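Local coordinates for abietadiene synthase, chloroplastic (Abies grandis, PDB 3S9V), which is a largely helical chloroplast enzyme of the terpene synthase family, at residues 193-197 and 212-218; 224-230 and 311-317; 183-187 and 208-212; 230-236 and 247-251. All blocks are in the same frame, centred on the assembly; numbering follows the deposited sequence.

Interaction 1 (193-197 and 212-218); sequences DVLYA and IVDWQKI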
# COMPACT_ATOMS: atom_id res chain seq x y z
N ASP A 193 -0.92 -0.18 37.69
CA ASP A 193 -1.77 0.91 37.23
C ASP A 193 -2.23 0.68 35.80
O ASP A 193 -3.42 0.56 35.53
CB ASP A 193 -1.01 2.24 37.28
CG ASP A 193 -0.19 2.39 38.55
OD1 ASP A 193 -0.79 2.43 39.64
OD2 ASP A 193 1.05 2.47 38.44
N VAL A 194 -1.26 0.62 34.90
CA VAL A 194 -1.53 0.42 33.49
C VAL A 194 -2.32 -0.86 33.25
O VAL A 194 -3.26 -0.88 32.46
CB VAL A 194 -0.22 0.36 32.68
CG1 VAL A 194 -0.53 0.26 31.19
CG2 VAL A 194 0.63 1.59 32.97
N LEU A 195 -1.93 -1.92 33.95
CA LEU A 195 -2.58 -3.22 33.82
C LEU A 195 -4.08 -3.19 34.11
O LEU A 195 -4.83 -3.96 33.52
CB LEU A 195 -1.88 -4.23 34.75
CG LEU A 195 -2.26 -5.71 34.70
CD1 LEU A 195 -3.48 -5.96 35.52
CD2 LEU A 195 -2.48 -6.16 33.27
N TYR A 196 -4.51 -2.31 35.01
CA TYR A 196 -5.93 -2.24 35.37
C TYR A 196 -6.69 -1.02 34.88
O TYR A 196 -7.91 -1.03 34.84
CB TYR A 196 -6.10 -2.31 36.89
CG TYR A 196 -5.56 -3.57 37.53
CD1 TYR A 196 -4.52 -3.51 38.46
CD2 TYR A 196 -6.11 -4.82 37.23
CE1 TYR A 196 -4.04 -4.66 39.07
CE2 TYR A 196 -5.63 -5.98 37.85
CZ TYR A 196 -4.59 -5.89 38.77
OH TYR A 196 -4.11 -7.02 39.39
N ALA A 197 -5.97 0.03 34.50
CA ALA A 197 -6.60 1.28 34.05
C ALA A 197 -7.41 1.14 32.77
O ALA A 197 -8.57 1.55 32.71
CB ALA A 197 -5.53 2.35 33.85
N ILE A 212 -1.11 -13.50 39.78
CA ILE A 212 -0.87 -12.14 40.25
C ILE A 212 -1.92 -11.10 39.91
O ILE A 212 -1.72 -9.92 40.16
CB ILE A 212 0.48 -11.61 39.71
CG1 ILE A 212 0.32 -11.20 38.24
CG2 ILE A 212 1.56 -12.68 39.86
CD1 ILE A 212 1.53 -10.52 37.64
N VAL A 213 -3.05 -11.52 39.36
CA VAL A 213 -4.06 -10.55 38.96
C VAL A 213 -5.27 -10.42 39.90
O VAL A 213 -5.67 -11.37 40.57
CB VAL A 213 -4.51 -10.87 37.51
CG1 VAL A 213 -5.57 -11.97 37.50
CG2 VAL A 213 -4.99 -9.63 36.84
N ASP A 214 -5.83 -9.21 39.97
CA ASP A 214 -7.01 -8.92 40.80
C ASP A 214 -8.20 -9.11 39.86
O ASP A 214 -8.56 -8.19 39.12
CB ASP A 214 -7.00 -7.48 41.31
CG ASP A 214 -8.22 -7.15 42.18
OD1 ASP A 214 -9.30 -7.71 41.93
OD2 ASP A 214 -8.09 -6.31 43.10
N TRP A 215 -8.82 -10.28 39.89
CA TRP A 215 -9.92 -10.59 38.99
C TRP A 215 -11.01 -9.55 38.87
O TRP A 215 -11.49 -9.27 37.76
CB TRP A 215 -10.51 -11.96 39.33
CG TRP A 215 -9.53 -13.07 39.07
CD1 TRP A 215 -8.99 -13.93 39.99
CD2 TRP A 215 -8.89 -13.37 37.82
NE1 TRP A 215 -8.05 -14.73 39.39
CE2 TRP A 215 -7.98 -14.41 38.06
CE3 TRP A 215 -9.01 -12.85 36.53
CZ2 TRP A 215 -7.18 -14.95 37.05
CZ3 TRP A 215 -8.22 -13.38 35.53
CH2 TRP A 215 -7.31 -14.41 35.79
N GLN A 216 -11.42 -8.97 39.99
CA GLN A 216 -12.47 -7.96 39.97
C GLN A 216 -12.10 -6.77 39.08
O GLN A 216 -12.91 -6.31 38.28
CB GLN A 216 -12.77 -7.46 41.38
CG GLN A 216 -13.68 -6.26 41.41
CD GLN A 216 -14.05 -5.86 42.81
OE1 GLN A 216 -13.17 -5.64 43.66
NE2 GLN A 216 -15.34 -5.78 43.08
N LYS A 217 -10.88 -6.26 39.22
CA LYS A 217 -10.45 -5.13 38.41
C LYS A 217 -10.37 -5.54 36.95
O LYS A 217 -10.68 -4.75 36.05
CB LYS A 217 -9.09 -4.62 38.89
CG LYS A 217 -9.16 -3.95 40.25
CD LYS A 217 -7.84 -3.30 40.62
CE LYS A 217 -7.97 -2.48 41.90
NZ LYS A 217 -6.69 -1.79 42.23
N ILE A 218 -9.95 -6.79 36.70
CA ILE A 218 -9.84 -7.31 35.35
C ILE A 218 -11.20 -7.38 34.63
O ILE A 218 -11.28 -7.10 33.43
CB ILE A 218 -9.22 -8.73 35.35
CG1 ILE A 218 -7.74 -8.65 35.73
CG2 ILE A 218 -9.38 -9.38 33.99
CD1 ILE A 218 -6.89 -7.80 34.79
O HOH W 1 -10.05 -2.31 36.01
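Tyr-196, near the C-terminal end of helix 192-197, reaches across to the start of helix 215-219. Its phenol is held at the N-cap of that helix, in the all-helical part of the terpene synthase fold. On the loop side, Val-213 packs against the ring with CG2, which lies 3.8 Å from Tyr-196 CE2. Standing anti to the backbone N of Val-213, that methyl is turned to the ring. It also approaches Leu-195 CD1, and those two side chains cross at about a right angle.

Asp-214 comes next. Its backbone N donates to Tyr-196 OH at 2.8 Å, with an N-H...O angle of 147°, and meets the phenol at its edge, near the ring plane. The side chain of Asp-214 swings away from the tyrosine and back over its own helix. There OD1 takes a weak capping bond from Lys-217 N. Trp-215 points away and rests on Val-238 and Arg-241 of helix 232-242.

Lys-217 returns to the tyrosine. With an extended chain it crosses one face of the ring in a CH-pi contact. Lys-217 CD is 4.0 Å from the centroid of the Tyr-196 ring and 16° off the normal. Leu-195 CD1 lies over the opposite face, toward the rim, so aliphatic groups flank the ring. A water donates to Tyr-196 O; its link to Lys-217 O is doubtful, being too short. Ile-218 closes the inner side, which continues to Leu-203, Leu-206 and Phe-228. Ile-218 CD1 sits 3.8 Å from Tyr-196 CE2 and 3.9 Å from Leu-195 CD1.

Interaction 2 (224-230 and 311-317); sequences KDGSFLS and WARENPV
Asp-225 and Arg-313 form the salt bridge between two irregular loops of the helical terpene synthase N-terminal region. The first loop is folded by an Asx turn at Asp-225 and an ST motif at Ser-227.

In the salt bridge, Arg-313 NH2 is 2.9 Å from Asp-225 OD2 and uses the anti lone pair of that oxygen. NH1 reaches the same oxygen by a weak bond. The carboxylate and guanidinium planes are 66° apart, so the two groups do not pair flat. The aspartate's other oxygen serves its own loop. Ser-227 N donates to Asp-225 OD1 at 2.8 Å, which helps to fix the carboxylate. Ser-227 OG in turn receives Ser-230 N.

A second polar link joins Trp-311 and Ser-230. The indole nitrogen Trp-311 NE1 donates to Ser-230 OG at 3.2 Å, and the acceptor lies in the ring plane. That hydroxyl passes its own proton back to Leu-229 O, so it is used both ways. Within 311-317, Asn-315 ND2 lies over one face of the indole and donates to Val-317 O. Two waters donate to Glu-314 O; one accepts from Lys-224 N, the other weakly from Asp-225 N. The carboxylate of Glu-314 turns elsewhere, with OE1 hydrogen-bonded to His-303 ND1.

Apolar contacts fill in between. Lys-224 bends at chi3 and chi4 and lays CE 3.7 Å from Glu-314 CB. Pro-316 CG faces Leu-229 CA. At the indole's edge, Leu-229 CD2 meets Trp-311 CH2 at 3.9 Å, the leucine crossing the ring system at about a right angle.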
# COMPACT_ATOMS: atom_id res chain seq x y z
N LYS A 224 -16.63 -6.18 24.55
CA LYS A 224 -18.07 -6.14 24.35
C LYS A 224 -18.63 -7.53 24.07
O LYS A 224 -19.72 -7.86 24.52
CB LYS A 224 -18.42 -5.19 23.20
CG LYS A 224 -18.30 -3.71 23.55
CD LYS A 224 -18.56 -2.80 22.35
CE LYS A 224 -19.69 -3.33 21.45
NZ LYS A 224 -20.90 -3.76 22.20
N ASP A 225 -17.87 -8.34 23.32
CA ASP A 225 -18.31 -9.70 23.00
C ASP A 225 -17.93 -10.69 24.10
O ASP A 225 -18.00 -11.91 23.92
CB ASP A 225 -17.73 -10.16 21.65
CG ASP A 225 -16.21 -10.28 21.66
OD1 ASP A 225 -15.62 -10.35 22.76
OD2 ASP A 225 -15.61 -10.31 20.57
N GLY A 226 -17.50 -10.17 25.25
CA GLY A 226 -17.16 -11.03 26.36
C GLY A 226 -15.75 -11.59 26.39
O GLY A 226 -15.37 -12.25 27.36
N SER A 227 -14.96 -11.33 25.35
CA SER A 227 -13.60 -11.85 25.33
C SER A 227 -12.66 -10.93 26.06
O SER A 227 -13.01 -9.81 26.42
CB SER A 227 -13.10 -11.99 23.90
OG SER A 227 -12.47 -10.79 23.48
N PHE A 228 -11.45 -11.42 26.27
CA PHE A 228 -10.40 -10.62 26.88
C PHE A 228 -9.37 -10.50 25.77
O PHE A 228 -8.64 -11.44 25.45
CB PHE A 228 -9.89 -11.31 28.14
CG PHE A 228 -10.76 -11.05 29.34
CD1 PHE A 228 -10.54 -9.93 30.14
CD2 PHE A 228 -11.86 -11.86 29.62
CE1 PHE A 228 -11.41 -9.60 31.18
CE2 PHE A 228 -12.74 -11.55 30.65
CZ PHE A 228 -12.52 -10.42 31.44
N LEU A 229 -9.36 -9.32 25.15
CA LEU A 229 -8.50 -8.99 24.02
C LEU A 229 -8.52 -10.03 22.91
O LEU A 229 -7.49 -10.33 22.30
CB LEU A 229 -7.06 -8.74 24.48
CG LEU A 229 -6.67 -7.34 23.97
CD1 LEU A 229 -6.55 -6.41 25.15
CD2 LEU A 229 -5.40 -7.39 23.17
N SER A 230 -9.71 -10.56 22.67
CA SER A 230 -9.99 -11.55 21.63
C SER A 230 -9.32 -12.91 21.77
O SER A 230 -9.43 -13.74 20.86
CB SER A 230 -9.67 -10.97 20.25
OG SER A 230 -8.29 -11.01 19.97
N TRP A 311 -8.43 -5.19 15.07
CA TRP A 311 -8.52 -6.20 14.04
C TRP A 311 -9.93 -6.78 13.95
O TRP A 311 -10.30 -7.37 12.94
CB TRP A 311 -7.50 -7.31 14.32
CG TRP A 311 -7.51 -7.78 15.73
CD1 TRP A 311 -8.25 -8.81 16.25
CD2 TRP A 311 -6.76 -7.24 16.82
NE1 TRP A 311 -7.99 -8.95 17.60
CE2 TRP A 311 -7.08 -8.00 17.97
CE3 TRP A 311 -5.83 -6.19 16.94
CZ2 TRP A 311 -6.52 -7.73 19.23
CZ3 TRP A 311 -5.27 -5.93 18.19
CH2 TRP A 311 -5.61 -6.70 19.32
N ALA A 312 -10.70 -6.59 15.02
CA ALA A 312 -12.07 -7.09 15.09
C ALA A 312 -13.03 -5.96 15.39
O ALA A 312 -12.68 -5.00 16.07
CB ALA A 312 -12.19 -8.15 16.17
N ARG A 313 -14.25 -6.10 14.87
CA ARG A 313 -15.31 -5.11 15.09
C ARG A 313 -15.39 -4.83 16.59
O ARG A 313 -15.31 -5.74 17.40
CB ARG A 313 -16.64 -5.66 14.58
CG ARG A 313 -16.97 -7.07 15.09
CD ARG A 313 -17.79 -7.05 16.39
NE ARG A 313 -17.96 -8.38 16.98
CZ ARG A 313 -17.04 -8.99 17.73
NH1 ARG A 313 -15.88 -8.40 17.99
NH2 ARG A 313 -17.28 -10.19 18.23
N GLU A 314 -15.54 -3.56 16.95
CA GLU A 314 -15.64 -3.15 18.35
C GLU A 314 -14.56 -3.79 19.21
O GLU A 314 -14.85 -4.34 20.27
CB GLU A 314 -17.02 -3.50 18.92
CG GLU A 314 -18.07 -3.96 17.90
CD GLU A 314 -18.52 -2.88 16.93
OE1 GLU A 314 -17.69 -2.42 16.11
OE2 GLU A 314 -19.70 -2.49 16.99
N ASN A 315 -13.31 -3.73 18.75
CA ASN A 315 -12.20 -4.30 19.50
C ASN A 315 -11.97 -3.48 20.78
O ASN A 315 -12.17 -2.26 20.79
CB ASN A 315 -10.93 -4.29 18.65
CG ASN A 315 -9.96 -5.40 19.03
OD1 ASN A 315 -10.29 -6.58 18.94
ND2 ASN A 315 -8.75 -5.02 19.46
N PRO A 316 -11.56 -4.13 21.87
CA PRO A 316 -11.32 -3.43 23.14
C PRO A 316 -10.28 -2.31 22.98
O PRO A 316 -10.38 -1.26 23.61
CB PRO A 316 -10.80 -4.53 24.06
CG PRO A 316 -11.40 -5.77 23.48
CD PRO A 316 -11.29 -5.57 22.00
N VAL A 317 -9.28 -2.55 22.14
CA VAL A 317 -8.23 -1.57 21.90
C VAL A 317 -7.89 -1.51 20.42
O VAL A 317 -7.80 -2.54 19.74
CB VAL A 317 -6.93 -1.90 22.69
CG1 VAL A 317 -7.26 -2.12 24.16
CG2 VAL A 317 -6.25 -3.13 22.11
O HOH W 2 -14.57 -4.25 23.18
O HOH W 3 -15.67 -6.85 21.26
O HOH W 4 -13.11 -7.89 20.29

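Interaction 3 (183-187 and 208-212); sequences REAKL and GLQEI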
# COMPACT_ATOMS: atom_id res chain seq x y z
N ARG A 183 10.53 -15.05 33.94
CA ARG A 183 9.11 -14.71 34.00
C ARG A 183 8.81 -14.10 35.36
O ARG A 183 8.09 -13.11 35.46
CB ARG A 183 8.24 -15.96 33.81
CG ARG A 183 6.77 -15.77 34.17
CD ARG A 183 5.95 -17.03 33.93
NE ARG A 183 4.55 -16.87 34.32
CZ ARG A 183 4.12 -16.91 35.57
NH1 ARG A 183 4.96 -17.11 36.58
NH2 ARG A 183 2.83 -16.74 35.83
N GLU A 184 9.38 -14.69 36.40
CA GLU A 184 9.16 -14.21 37.75
C GLU A 184 9.67 -12.77 37.90
O GLU A 184 9.03 -11.96 38.57
CB GLU A 184 9.87 -15.11 38.77
CG GLU A 184 9.17 -15.15 40.11
CD GLU A 184 7.90 -15.98 40.07
OE1 GLU A 184 7.08 -15.86 41.00
OE2 GLU A 184 7.74 -16.78 39.12
N ALA A 185 10.81 -12.48 37.29
CA ALA A 185 11.39 -11.14 37.36
C ALA A 185 10.65 -10.17 36.44
O ALA A 185 10.89 -8.96 36.47
CB ALA A 185 12.86 -11.19 36.97
N LYS A 186 9.74 -10.70 35.63
CA LYS A 186 8.97 -9.89 34.70
C LYS A 186 7.63 -9.53 35.34
O LYS A 186 7.12 -8.43 35.18
CB LYS A 186 8.74 -10.67 33.40
CG LYS A 186 8.18 -9.86 32.24
CD LYS A 186 8.17 -10.70 30.96
CE LYS A 186 7.61 -9.93 29.77
NZ LYS A 186 7.58 -10.76 28.53
N LEU A 187 7.06 -10.48 36.08
CA LEU A 187 5.79 -10.25 36.75
C LEU A 187 5.91 -9.16 37.81
O LEU A 187 5.10 -8.23 37.85
CB LEU A 187 5.29 -11.55 37.39
CG LEU A 187 4.30 -12.40 36.59
CD1 LEU A 187 4.61 -12.38 35.09
CD2 LEU A 187 4.35 -13.82 37.13
N GLY A 208 -1.55 -16.70 31.71
CA GLY A 208 -0.22 -16.78 32.30
C GLY A 208 0.01 -15.79 33.43
O GLY A 208 1.14 -15.64 33.90
N LEU A 209 -1.04 -15.11 33.87
CA LEU A 209 -0.94 -14.12 34.95
C LEU A 209 -1.94 -14.41 36.06
O LEU A 209 -2.17 -13.58 36.93
CB LEU A 209 -1.20 -12.73 34.38
CG LEU A 209 -0.36 -12.33 33.18
CD1 LEU A 209 -1.00 -11.14 32.50
CD2 LEU A 209 1.07 -12.01 33.62
N GLN A 210 -2.53 -15.60 36.02
CA GLN A 210 -3.53 -16.03 36.99
C GLN A 210 -3.14 -15.97 38.46
O GLN A 210 -4.00 -15.98 39.33
CB GLN A 210 -3.97 -17.46 36.68
CG GLN A 210 -4.51 -17.67 35.30
CD GLN A 210 -4.97 -19.09 35.10
OE1 GLN A 210 -5.91 -19.54 35.74
NE2 GLN A 210 -4.29 -19.81 34.21
N GLU A 211 -1.84 -15.94 38.75
CA GLU A 211 -1.42 -15.91 40.15
C GLU A 211 -1.22 -14.49 40.67
O GLU A 211 -1.17 -14.28 41.89
CB GLU A 211 -0.12 -16.69 40.35
CG GLU A 211 -0.04 -18.03 39.64
CD GLU A 211 0.87 -17.98 38.41
OE1 GLU A 211 0.59 -17.17 37.50
OE2 GLU A 211 1.86 -18.75 38.36
N ILE A 212 -1.11 -13.50 39.78
CA ILE A 212 -0.87 -12.14 40.25
C ILE A 212 -1.92 -11.10 39.91
O ILE A 212 -1.72 -9.92 40.16
CB ILE A 212 0.48 -11.61 39.71
CG1 ILE A 212 0.32 -11.20 38.24
CG2 ILE A 212 1.56 -12.68 39.86
CD1 ILE A 212 1.53 -10.52 37.64
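Arg-183 stretches from the last turns of helix 174-187 and places NH2 between two oxygens of the loop 208-212. One is a backbone oxygen. Arg-183 NH2 donates to Gly-208 O at 2.8 Å, with an N-H...O angle of 158°. The acceptor lies in the guanidinium plane, but the donor stands above the carbonyl plane. The other is charged. Arg-183 NH2 is also 2.8 Å from Glu-211 OE1, in a salt bridge whose hydrogen bond is weak. The guanidinium and carboxylate planes are 37° apart. The arginine gets there with an extended chain, its CG anti to the backbone N (chi1 167°), while Glu-211 bends at chi2 to meet it.

These bonds tie a helix end to the loop that leads into helix 215-219, in the all-helical body of the terpene synthase. Helix 151-164 backs the arginine. Ile-153 O accepts from NE, and Pro-156 and Ala-157 touch the side chain. Glu-184 joins the charge network by a long pairing with NH1.

The apolar part centres on Leu-187. Leu-187 CD2 lies over one face of the Arg-183 guanidinium, 3.2 Å above the plane and toward the rim. Ile-212 brings CD1 to 3.5 Å from Leu-187 CG. On another branch, Leu-187 CD1 meets Leu-209 CD2 at 3.9 Å. Leu-209 also touches Ile-153 of helix 151-164.

Interaction 4 (230-236 and 247-251); sequences SSPASTA and CLDFL
Thr-235 is the main bump on helix 232-242, and it pushes its methyl into a hollow on helix 245-258. Thr-235 CG2 sits 3.5 Å from Cys-247 CB, with Phe-250 CD1 and Leu-251 CG as further walls. With OG1 beside the backbone N of Thr-235 (chi1 -59°), the methyl stands anti to that N and faces the neighbouring helix, while OG1 is left on the Phe-250 side. Cys-247 SG lies beside the same methyl and Thr-235 O.

Phe-250 fills a hollow in return. Its ring enters where the loop runs into the helix. Phe-250 CZ comes 3.8 Å from Ser-230 O, and Phe-250 CE1 comes 4.2 Å from Pro-232 CA, which meets the ring at its edge. Thr-235 OG1 borders the ring at 3.9 Å from Phe-250 CD1, the two side chains crossing at about a right angle.

The two helices form a roughly antiparallel helical hairpin, of the kind that builds the terpene synthase N-terminal domain. The axes of the short segments pass 9.6 Å apart at 147°. Ser-231 is the N-cap of the first helix, and its OG accepts from Ser-234 N. Ser-231 O takes both Thr-235 N and Thr-235 OG1, from opposite faces of its plane. OG1 probably also accepts from Phe-228 N, which would give this buried hydroxyl both a donor and an acceptor partner.

Leu-251 forks into the groove between Pro-232 and Ala-236. Leu-251 CD2 is 3.8 Å from Pro-232 O, and Leu-251 CD1 is 4.1 Å from Ala-236 CA.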
# COMPACT_ATOMS: atom_id res chain seq x y z
N SER A 230 -9.71 -10.56 22.67
CA SER A 230 -9.99 -11.55 21.63
C SER A 230 -9.32 -12.91 21.77
O SER A 230 -9.43 -13.74 20.86
CB SER A 230 -9.67 -10.97 20.25
OG SER A 230 -8.29 -11.01 19.97
N SER A 231 -8.64 -13.15 22.88
CA SER A 231 -7.94 -14.42 23.10
C SER A 231 -8.80 -15.50 23.77
O SER A 231 -9.26 -15.32 24.90
CB SER A 231 -6.69 -14.17 23.95
OG SER A 231 -6.11 -15.39 24.37
N PRO A 232 -9.02 -16.63 23.09
CA PRO A 232 -9.83 -17.72 23.65
C PRO A 232 -9.24 -18.34 24.91
O PRO A 232 -9.96 -18.62 25.87
CB PRO A 232 -9.89 -18.72 22.50
CG PRO A 232 -9.84 -17.84 21.30
CD PRO A 232 -8.74 -16.89 21.67
N ALA A 233 -7.93 -18.59 24.92
CA ALA A 233 -7.29 -19.18 26.08
C ALA A 233 -7.38 -18.20 27.26
O ALA A 233 -7.62 -18.60 28.40
CB ALA A 233 -5.82 -19.50 25.78
N SER A 234 -7.19 -16.92 26.97
CA SER A 234 -7.24 -15.90 28.01
C SER A 234 -8.65 -15.83 28.59
O SER A 234 -8.84 -15.73 29.80
CB SER A 234 -6.85 -14.55 27.42
OG SER A 234 -6.45 -13.65 28.44
N THR A 235 -9.65 -15.91 27.72
CA THR A 235 -11.04 -15.86 28.14
C THR A 235 -11.42 -17.11 28.91
O THR A 235 -12.19 -17.05 29.86
CB THR A 235 -11.96 -15.72 26.92
OG1 THR A 235 -11.63 -14.53 26.21
CG2 THR A 235 -13.42 -15.67 27.37
N ALA A 236 -10.88 -18.25 28.48
CA ALA A 236 -11.15 -19.53 29.14
C ALA A 236 -10.63 -19.49 30.57
O ALA A 236 -11.30 -19.91 31.51
CB ALA A 236 -10.50 -20.67 28.36
N CYS A 247 -17.91 -14.53 29.22
CA CYS A 247 -16.74 -15.26 28.74
C CYS A 247 -17.23 -16.49 27.98
O CYS A 247 -16.76 -16.80 26.88
CB CYS A 247 -15.87 -15.72 29.92
SG CYS A 247 -14.94 -14.43 30.79
N LEU A 248 -18.20 -17.18 28.57
CA LEU A 248 -18.76 -18.38 27.96
C LEU A 248 -19.45 -18.05 26.63
O LEU A 248 -19.34 -18.81 25.67
CB LEU A 248 -19.75 -19.05 28.91
CG LEU A 248 -19.87 -20.57 28.74
CD1 LEU A 248 -18.54 -21.22 29.07
CD2 LEU A 248 -20.97 -21.10 29.65
N ASP A 249 -20.14 -16.91 26.58
CA ASP A 249 -20.82 -16.51 25.35
C ASP A 249 -19.79 -16.32 24.22
O ASP A 249 -20.07 -16.67 23.07
CB ASP A 249 -21.60 -15.21 25.54
CG ASP A 249 -22.69 -15.33 26.59
OD1 ASP A 249 -23.26 -16.43 26.73
OD2 ASP A 249 -22.99 -14.32 27.25
N PHE A 250 -18.62 -15.78 24.56
CA PHE A 250 -17.58 -15.57 23.55
C PHE A 250 -17.02 -16.89 23.05
O PHE A 250 -16.74 -17.04 21.86
CB PHE A 250 -16.43 -14.71 24.10
CG PHE A 250 -15.27 -14.59 23.14
CD1 PHE A 250 -14.10 -15.31 23.34
CD2 PHE A 250 -15.38 -13.79 22.00
CE1 PHE A 250 -13.04 -15.24 22.42
CE2 PHE A 250 -14.33 -13.71 21.08
CZ PHE A 250 -13.16 -14.44 21.29
N LEU A 251 -16.85 -17.85 23.96
CA LEU A 251 -16.33 -19.15 23.55
C LEU A 251 -17.37 -19.87 22.69
O LEU A 251 -17.02 -20.47 21.67
CB LEU A 251 -15.94 -19.99 24.77
CG LEU A 251 -14.82 -19.36 25.61
CD1 LEU A 251 -14.51 -20.23 26.81
CD2 LEU A 251 -13.57 -19.17 24.76

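In the fold
All four contacts lie on one side of the chain's centre, in the helical N-terminal part. Interactions 2 and 4 are the closest, with centres about 10 Å apart. They share Ser-230, and Ser-227 CB packs on Phe-250 CD2 at 3.5 Å. Interactions 1 and 3 share Ile-212, and their centres are about 13 Å apart. Trp-215 CZ2 also touches Gln-210 CA at 3.8 Å. Phe-228 joins the two groups, as Phe-228 CE1 lies 3.4 Å from Ile-218 O between interactions 1 and 2. Interactions 3 and 4 do not touch; their nearest atoms are about 7 Å apart. No ligand or metal takes part in these contacts.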